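Local coordinates for protein sulfoquinovosidase (Escherichia coli, PDB 5AEG) that hydrolyses sulfoquinovosyl diacylglycerides and simple sulfoquinovosides such as sulfoquinovosyl glycerol, releasing sulfoquinovose that the bacterium degrades for carbon and sulfur, at residues A[351-356]-A[380-385]; A[614-619]-A[624-629]. One frame throughout, in Å; residues are numbered along the deposited sequence.

Contact 1 of 2, residues A[351-356]-A[380-385]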
loop_
_atom_site.group_PDB
_atom_site.type_symbol
_atom_site.label_atom_id
_atom_site.label_comp_id
_atom_site.label_asym_id
_atom_site.label_seq_id
_atom_site.Cartn_x
_atom_site.Cartn_y
_atom_site.Cartn_z
ATOM N N HIS A 351 -30.740 11.311 -4.090
ATOM C CA HIS A 351 -30.525 10.855 -5.442
ATOM C C HIS A 351 -30.243 9.348 -5.591
ATOM O O HIS A 351 -29.999 8.891 -6.698
ATOM C CB HIS A 351 -29.442 11.665 -6.087
ATOM C CG HIS A 351 -29.819 13.089 -6.297
ATOM N ND1 HIS A 351 -29.943 13.994 -5.253
ATOM C CD2 HIS A 351 -30.093 13.777 -7.431
ATOM C CE1 HIS A 351 -30.275 15.176 -5.741
ATOM N NE2 HIS A 351 -30.361 15.073 -7.057
ATOM N N GLY A 352 -30.315 8.586 -4.506
ATOM C CA GLY A 352 -30.035 7.119 -4.512
ATOM C C GLY A 352 -28.511 6.825 -4.724
ATOM O O GLY A 352 -28.147 5.812 -5.330
ATOM N N TYR A 353 -27.654 7.734 -4.254
ATOM C CA TYR A 353 -26.173 7.622 -4.419
ATOM C C TYR A 353 -25.468 6.748 -3.339
ATOM O O TYR A 353 -24.219 6.530 -3.414
ATOM C CB TYR A 353 -25.548 9.036 -4.432
ATOM C CG TYR A 353 -25.869 9.937 -5.642
ATOM C CD1 TYR A 353 -26.411 9.423 -6.811
ATOM C CD2 TYR A 353 -25.619 11.322 -5.604
ATOM C CE1 TYR A 353 -26.685 10.222 -7.905
ATOM C CE2 TYR A 353 -25.903 12.135 -6.701
ATOM C CZ TYR A 353 -26.439 11.552 -7.843
ATOM O OH TYR A 353 -26.736 12.235 -8.979
ATOM N N LEU A 354 -26.221 6.266 -2.339
ATOM C CA LEU A 354 -25.717 5.404 -1.275
ATOM C C LEU A 354 -25.913 3.932 -1.556
ATOM O O LEU A 354 -26.822 3.556 -2.297
ATOM C CB LEU A 354 -26.330 5.781 0.060
ATOM C CG LEU A 354 -26.117 7.233 0.512
ATOM C CD1 LEU A 354 -26.832 7.532 1.817
ATOM C CD2 LEU A 354 -24.631 7.543 0.716
ATOM N N ALA A 355 -24.991 3.106 -1.055
ATOM C CA ALA A 355 -25.197 1.683 -1.026
ATOM C C ALA A 355 -26.399 1.385 -0.189
ATOM O O ALA A 355 -26.698 2.113 0.757
ATOM C CB ALA A 355 -23.990 0.979 -0.389
ATOM N N LYS A 356 -27.018 0.239 -0.436
ATOM C CA LYS A 356 -28.149 -0.208 0.412
ATOM C C LYS A 356 -27.907 -1.397 1.276
ATOM O O LYS A 356 -26.907 -2.117 1.142
ATOM C CB LYS A 356 -29.320 -0.499 -0.519
ATOM C CG LYS A 356 -30.024 0.815 -0.886
ATOM C CD LYS A 356 -30.173 1.014 -2.367
ATOM C CE LYS A 356 -31.151 2.163 -2.664
ATOM N NZ LYS A 356 -31.248 3.269 -1.664
ATOM N N PRO A 380 -22.876 4.842 -11.501
ATOM C CA PRO A 380 -22.128 5.837 -12.278
ATOM C C PRO A 380 -22.491 7.335 -12.017
ATOM O O PRO A 380 -21.642 8.239 -12.196
ATOM C CB PRO A 380 -22.429 5.448 -13.733
ATOM C CG PRO A 380 -22.996 4.057 -13.694
ATOM C CD PRO A 380 -23.615 3.869 -12.351
ATOM N N GLU A 381 -23.708 7.611 -11.568
ATOM C CA GLU A 381 -24.053 8.987 -11.249
ATOM C C GLU A 381 -23.493 9.377 -9.880
ATOM O O GLU A 381 -23.102 10.516 -9.680
ATOM C CB GLU A 381 -25.571 9.181 -11.252
ATOM C CG GLU A 381 -26.196 8.974 -12.617
ATOM C CD GLU A 381 -27.687 8.707 -12.501
ATOM O OE1 GLU A 381 -28.377 9.438 -11.733
ATOM O OE2 GLU A 381 -28.162 7.760 -13.166
ATOM N N ALA A 382 -23.496 8.429 -8.945
ATOM C CA ALA A 382 -22.919 8.695 -7.613
ATOM C C ALA A 382 -21.387 8.950 -7.735
ATOM O O ALA A 382 -20.850 9.867 -7.091
ATOM C CB ALA A 382 -23.205 7.562 -6.686
ATOM N N TYR A 383 -20.733 8.144 -8.584
ATOM C CA TYR A 383 -19.297 8.273 -8.901
ATOM C C TYR A 383 -18.981 9.608 -9.480
ATOM O O TYR A 383 -18.094 10.311 -8.957
ATOM C CB TYR A 383 -18.859 7.148 -9.826
ATOM C CG TYR A 383 -17.414 7.164 -10.211
ATOM C CD1 TYR A 383 -16.963 7.944 -11.264
ATOM C CD2 TYR A 383 -16.484 6.391 -9.527
ATOM C CE1 TYR A 383 -15.640 7.946 -11.656
ATOM C CE2 TYR A 383 -15.137 6.401 -9.893
ATOM C CZ TYR A 383 -14.700 7.173 -10.942
ATOM O OH TYR A 383 -13.361 7.173 -11.291
ATOM N N ALA A 384 -19.743 10.006 -10.519
ATOM C CA ALA A 384 -19.666 11.349 -11.131
ATOM C C ALA A 384 -19.866 12.465 -10.147
ATOM O O ALA A 384 -19.121 13.469 -10.167
ATOM C CB ALA A 384 -20.691 11.513 -12.279
ATOM N N TRP A 385 -20.871 12.288 -9.312
ATOM C CA TRP A 385 -21.237 13.261 -8.273
ATOM C C TRP A 385 -20.099 13.467 -7.278
ATOM O O TRP A 385 -19.798 14.559 -6.907
ATOM C CB TRP A 385 -22.461 12.764 -7.498
ATOM C CG TRP A 385 -22.809 13.479 -6.182
ATOM C CD1 TRP A 385 -23.340 14.742 -6.013
ATOM C CD2 TRP A 385 -22.632 12.962 -4.866
ATOM N NE1 TRP A 385 -23.510 15.014 -4.683
ATOM C CE2 TRP A 385 -23.080 13.942 -3.956
ATOM C CE3 TRP A 385 -22.179 11.745 -4.360
ATOM C CZ2 TRP A 385 -23.065 13.740 -2.597
ATOM C CZ3 TRP A 385 -22.169 11.550 -3.017
ATOM C CH2 TRP A 385 -22.606 12.541 -2.146
#
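Tyr353 carries this contact, laying its ring against Glu381, Ala382 and Trp385 on the first turns of helix 380-395. The chain reaches it from helix 343-351. His351 sets its CB over the centre of the Tyr353 ring, on the face opposite to Ala382. The phenol is therefore held between its own chain and the second helix. Gly352 ends the first helix in a Schellman motif, with a positive phi of 71°. Its carbonyl also makes a weak hydrogen bond to Asn379, whose OD1 accepts a hydrogen bond from Glu381 N.

In Tyr353, CG stands anti to the carbonyl carbon (chi1 -68°), which lays the ring across the helix, over Ala382. Ala382 CA sits 3.9 Å from the ring centroid, over the face, in a CH-pi contact. Glu381 O lies over the same face, nearer the rim. The methyl of Ala382 packs at the base of the tyrosine side chain, its CB 3.6 Å from Tyr353 CB. On one side of the ring, Tyr353 CE1 touches Glu381 CB at 3.7 Å. Of the glutamate side chain, CB does the touching. On the other side, Tyr353 CE2 comes within 3.4 Å of Trp385 CG. These two rings meet obliquely, with planes 39° apart. Trp385 also touches Ala348, and its NE1 gives a weak hydrogen bond to Glu347 OE1.

Leu354 begins away from helix 380-395 and packs on Cys345 and Ala348 of helix 343-351. No hydrogen bond joins the two segments. This is apolar and aromatic packing between the loop after helix 343-351 and the start of helix 380-395. Both lie within the long beta-alpha-beta crossover that links neighbouring parallel strands 329-334 and 401-404 of the family 31 TIM barrel.

Contact 2 of 2, residues A[614-619]-A[624-629]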
loop_
_atom_site.group_PDB
_atom_site.type_symbol
_atom_site.label_atom_id
_atom_site.label_comp_id
_atom_site.label_asym_id
_atom_site.label_seq_id
_atom_site.Cartn_x
_atom_site.Cartn_y
_atom_site.Cartn_z
ATOM N N LEU A 614 22.150 3.557 -0.163
ATOM C CA LEU A 614 21.676 2.455 0.605
ATOM C C LEU A 614 21.249 3.004 1.959
ATOM O O LEU A 614 22.046 3.702 2.639
ATOM C CB LEU A 614 22.734 1.390 0.739
ATOM C CG LEU A 614 22.403 0.078 1.517
ATOM C CD1 LEU A 614 23.224 -1.078 0.965
ATOM C CD2 LEU A 614 22.559 0.149 2.998
ATOM N N VAL A 615 20.050 2.610 2.422
ATOM C CA VAL A 615 19.488 3.148 3.721
ATOM C C VAL A 615 19.105 2.000 4.636
ATOM O O VAL A 615 18.380 1.058 4.210
ATOM C CB VAL A 615 18.263 4.061 3.520
ATOM C CG1 VAL A 615 17.780 4.736 4.830
ATOM C CG2 VAL A 615 18.478 5.077 2.417
ATOM N N ALA A 616 19.534 2.065 5.886
ATOM C CA ALA A 616 19.089 1.078 6.839
ATOM C C ALA A 616 18.626 1.827 8.075
ATOM O O ALA A 616 19.393 2.091 8.976
ATOM C CB ALA A 616 20.169 0.095 7.169
ATOM N N PRO A 617 17.355 2.191 8.117
ATOM C CA PRO A 617 16.855 3.017 9.219
ATOM C C PRO A 617 16.948 2.394 10.600
ATOM O O PRO A 617 16.644 1.215 10.793
ATOM C CB PRO A 617 15.377 3.300 8.835
ATOM C CG PRO A 617 15.199 2.812 7.479
ATOM C CD PRO A 617 16.325 1.841 7.148
ATOM N N VAL A 618 17.358 3.178 11.594
ATOM C CA VAL A 618 17.365 2.707 12.925
ATOM C C VAL A 618 15.897 2.515 13.354
ATOM O O VAL A 618 15.154 3.457 13.360
ATOM C CB VAL A 618 18.138 3.717 13.874
ATOM C CG1 VAL A 618 18.037 3.337 15.340
ATOM C CG2 VAL A 618 19.605 3.757 13.421
ATOM N N HIS A 619 15.510 1.319 13.753
ATOM C CA HIS A 619 14.094 1.015 14.122
ATOM C C HIS A 619 13.941 0.509 15.554
ATOM O O HIS A 619 12.873 0.060 15.957
ATOM C CB HIS A 619 13.427 0.122 13.088
ATOM C CG HIS A 619 14.052 -1.233 12.951
ATOM N ND1 HIS A 619 14.028 -2.216 13.933
ATOM C CD2 HIS A 619 14.728 -1.763 11.916
ATOM C CE1 HIS A 619 14.650 -3.287 13.483
ATOM N NE2 HIS A 619 15.080 -3.030 12.266
ATOM N N SER A 624 22.862 3.636 19.890
ATOM C CA SER A 624 23.922 4.569 19.544
ATOM C C SER A 624 24.681 4.102 18.278
ATOM O O SER A 624 25.458 4.877 17.622
ATOM C CB SER A 624 24.826 4.734 20.790
ATOM O OG SER A 624 25.575 3.579 20.935
ATOM N N ASP A 625 24.411 2.873 17.853
ATOM C CA ASP A 625 24.993 2.352 16.609
ATOM C C ASP A 625 23.921 1.436 15.894
ATOM O O ASP A 625 22.837 1.246 16.415
ATOM C CB ASP A 625 26.292 1.583 16.923
ATOM C CG ASP A 625 26.089 0.383 17.843
ATOM O OD1 ASP A 625 24.990 -0.023 18.225
ATOM O OD2 ASP A 625 27.094 -0.224 18.202
ATOM N N TRP A 626 24.294 0.834 14.780
ATOM C CA TRP A 626 23.391 0.074 13.954
ATOM C C TRP A 626 24.196 -0.845 13.015
ATOM O O TRP A 626 25.279 -0.461 12.533
ATOM C CB TRP A 626 22.516 1.026 13.120
ATOM C CG TRP A 626 21.331 0.342 12.493
ATOM C CD1 TRP A 626 21.097 0.094 11.202
ATOM C CD2 TRP A 626 20.203 -0.111 13.212
ATOM N NE1 TRP A 626 19.851 -0.517 11.051
ATOM C CE2 TRP A 626 19.306 -0.690 12.278
ATOM C CE3 TRP A 626 19.876 -0.132 14.607
ATOM C CZ2 TRP A 626 18.100 -1.237 12.668
ATOM C CZ3 TRP A 626 18.640 -0.719 15.009
ATOM C CH2 TRP A 626 17.824 -1.299 14.029
ATOM N N THR A 627 23.644 -2.024 12.795
ATOM C CA THR A 627 24.284 -3.140 12.005
ATOM C C THR A 627 23.380 -3.397 10.836
ATOM O O THR A 627 22.141 -3.443 10.985
ATOM C CB THR A 627 24.467 -4.353 12.940
ATOM O OG1 THR A 627 25.362 -4.013 14.002
ATOM C CG2 THR A 627 25.034 -5.568 12.194
ATOM N N LEU A 628 23.959 -3.488 9.648
ATOM C CA LEU A 628 23.256 -3.636 8.411
ATOM C C LEU A 628 24.194 -4.377 7.475
ATOM O O LEU A 628 25.351 -4.686 7.857
ATOM C CB LEU A 628 22.930 -2.280 7.815
ATOM C CG LEU A 628 24.153 -1.421 7.565
ATOM C CD1 LEU A 628 24.070 -0.880 6.156
ATOM C CD2 LEU A 628 24.269 -0.299 8.599
ATOM N N TYR A 629 23.703 -4.605 6.268
ATOM C CA TYR A 629 24.411 -5.361 5.257
ATOM C C TYR A 629 24.751 -4.499 4.082
ATOM O O TYR A 629 23.881 -3.891 3.485
ATOM C CB TYR A 629 23.573 -6.628 4.823
ATOM C CG TYR A 629 24.306 -7.408 3.776
ATOM C CD1 TYR A 629 25.441 -8.206 4.130
ATOM C CD2 TYR A 629 23.967 -7.319 2.447
ATOM C CE1 TYR A 629 26.132 -8.963 3.141
ATOM C CE2 TYR A 629 24.670 -8.051 1.463
ATOM C CZ TYR A 629 25.787 -8.834 1.834
ATOM O OH TYR A 629 26.456 -9.530 0.793
HETATM O O HOH W 1 17.578 -1.288 9.305
#
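Trp626 points its indole at the chain at 616-619 and meets each of those four residues. Val618 CA lies 3.8 Å from the centroid of the six-membered ring, almost straight above it, in a CH-pi contact. Val618 CG2 adds a touch on Trp626 CD2 at 3.9 Å. The far edge of the indole meets His619 in a T-shaped pair. Trp626 CH2 stands over the centre of the imidazole, and the ring planes are 83° apart. Trp626 CG is anti to the backbone N (chi1 -166°), which carries the ring across to the other segment.

The indole N-H is satisfied by water. Trp626 NE1 donates to water 1 at 3.0 Å, and the same water donates to Pro617 O at 3.1 Å. Ala616 O is also near NE1, but the angle is too poor for a bond. With an alanine in place of Trp626, the His619 face and Val618 CA would probably lose their aromatic partner, and the water its N-H donor.

Further along, Ala616 CB packs on Leu628 CB at 3.7 Å. Leu614 CD2 meets Leu628 CD1 at 3.6 Å.

The backbones are positioned from elsewhere. Leu614 is hydrogen-bonded to Phe661 and Val615 to Tyr607, whereas Trp626 pairs with Val651. Tyr605 meets the His619 ring, and Pro659 touches Trp626. The two strands thus belong to different antiparallel sheets of the C-terminal domain. With no direct hydrogen bond between the segments, their cohesion rests on apolar and aromatic contact and one bridging water.

How the contacts relate
Contacts 1 and 2 lie on opposite sides of the chain's centre, about 34 Å apart at their nearest atoms, and share no element. Contact 1 belongs to the TIM barrel and joins a loop to a helix. Contact 2 belongs to the C-terminal domain and joins strand 613-615 and the loop that follows it to strand 625-630 of another sheet. The first is partly buried, with an exposed glutamate at its margin. The second is buried, apart from a partly exposed Tyr629. Neither has a direct hydrogen bond between its segments. Both rely on one large aromatic residue, but Tyr353 meets its tryptophan obliquely, whereas Trp626 makes an edge-to-face pair and keeps its polar atom satisfied by water.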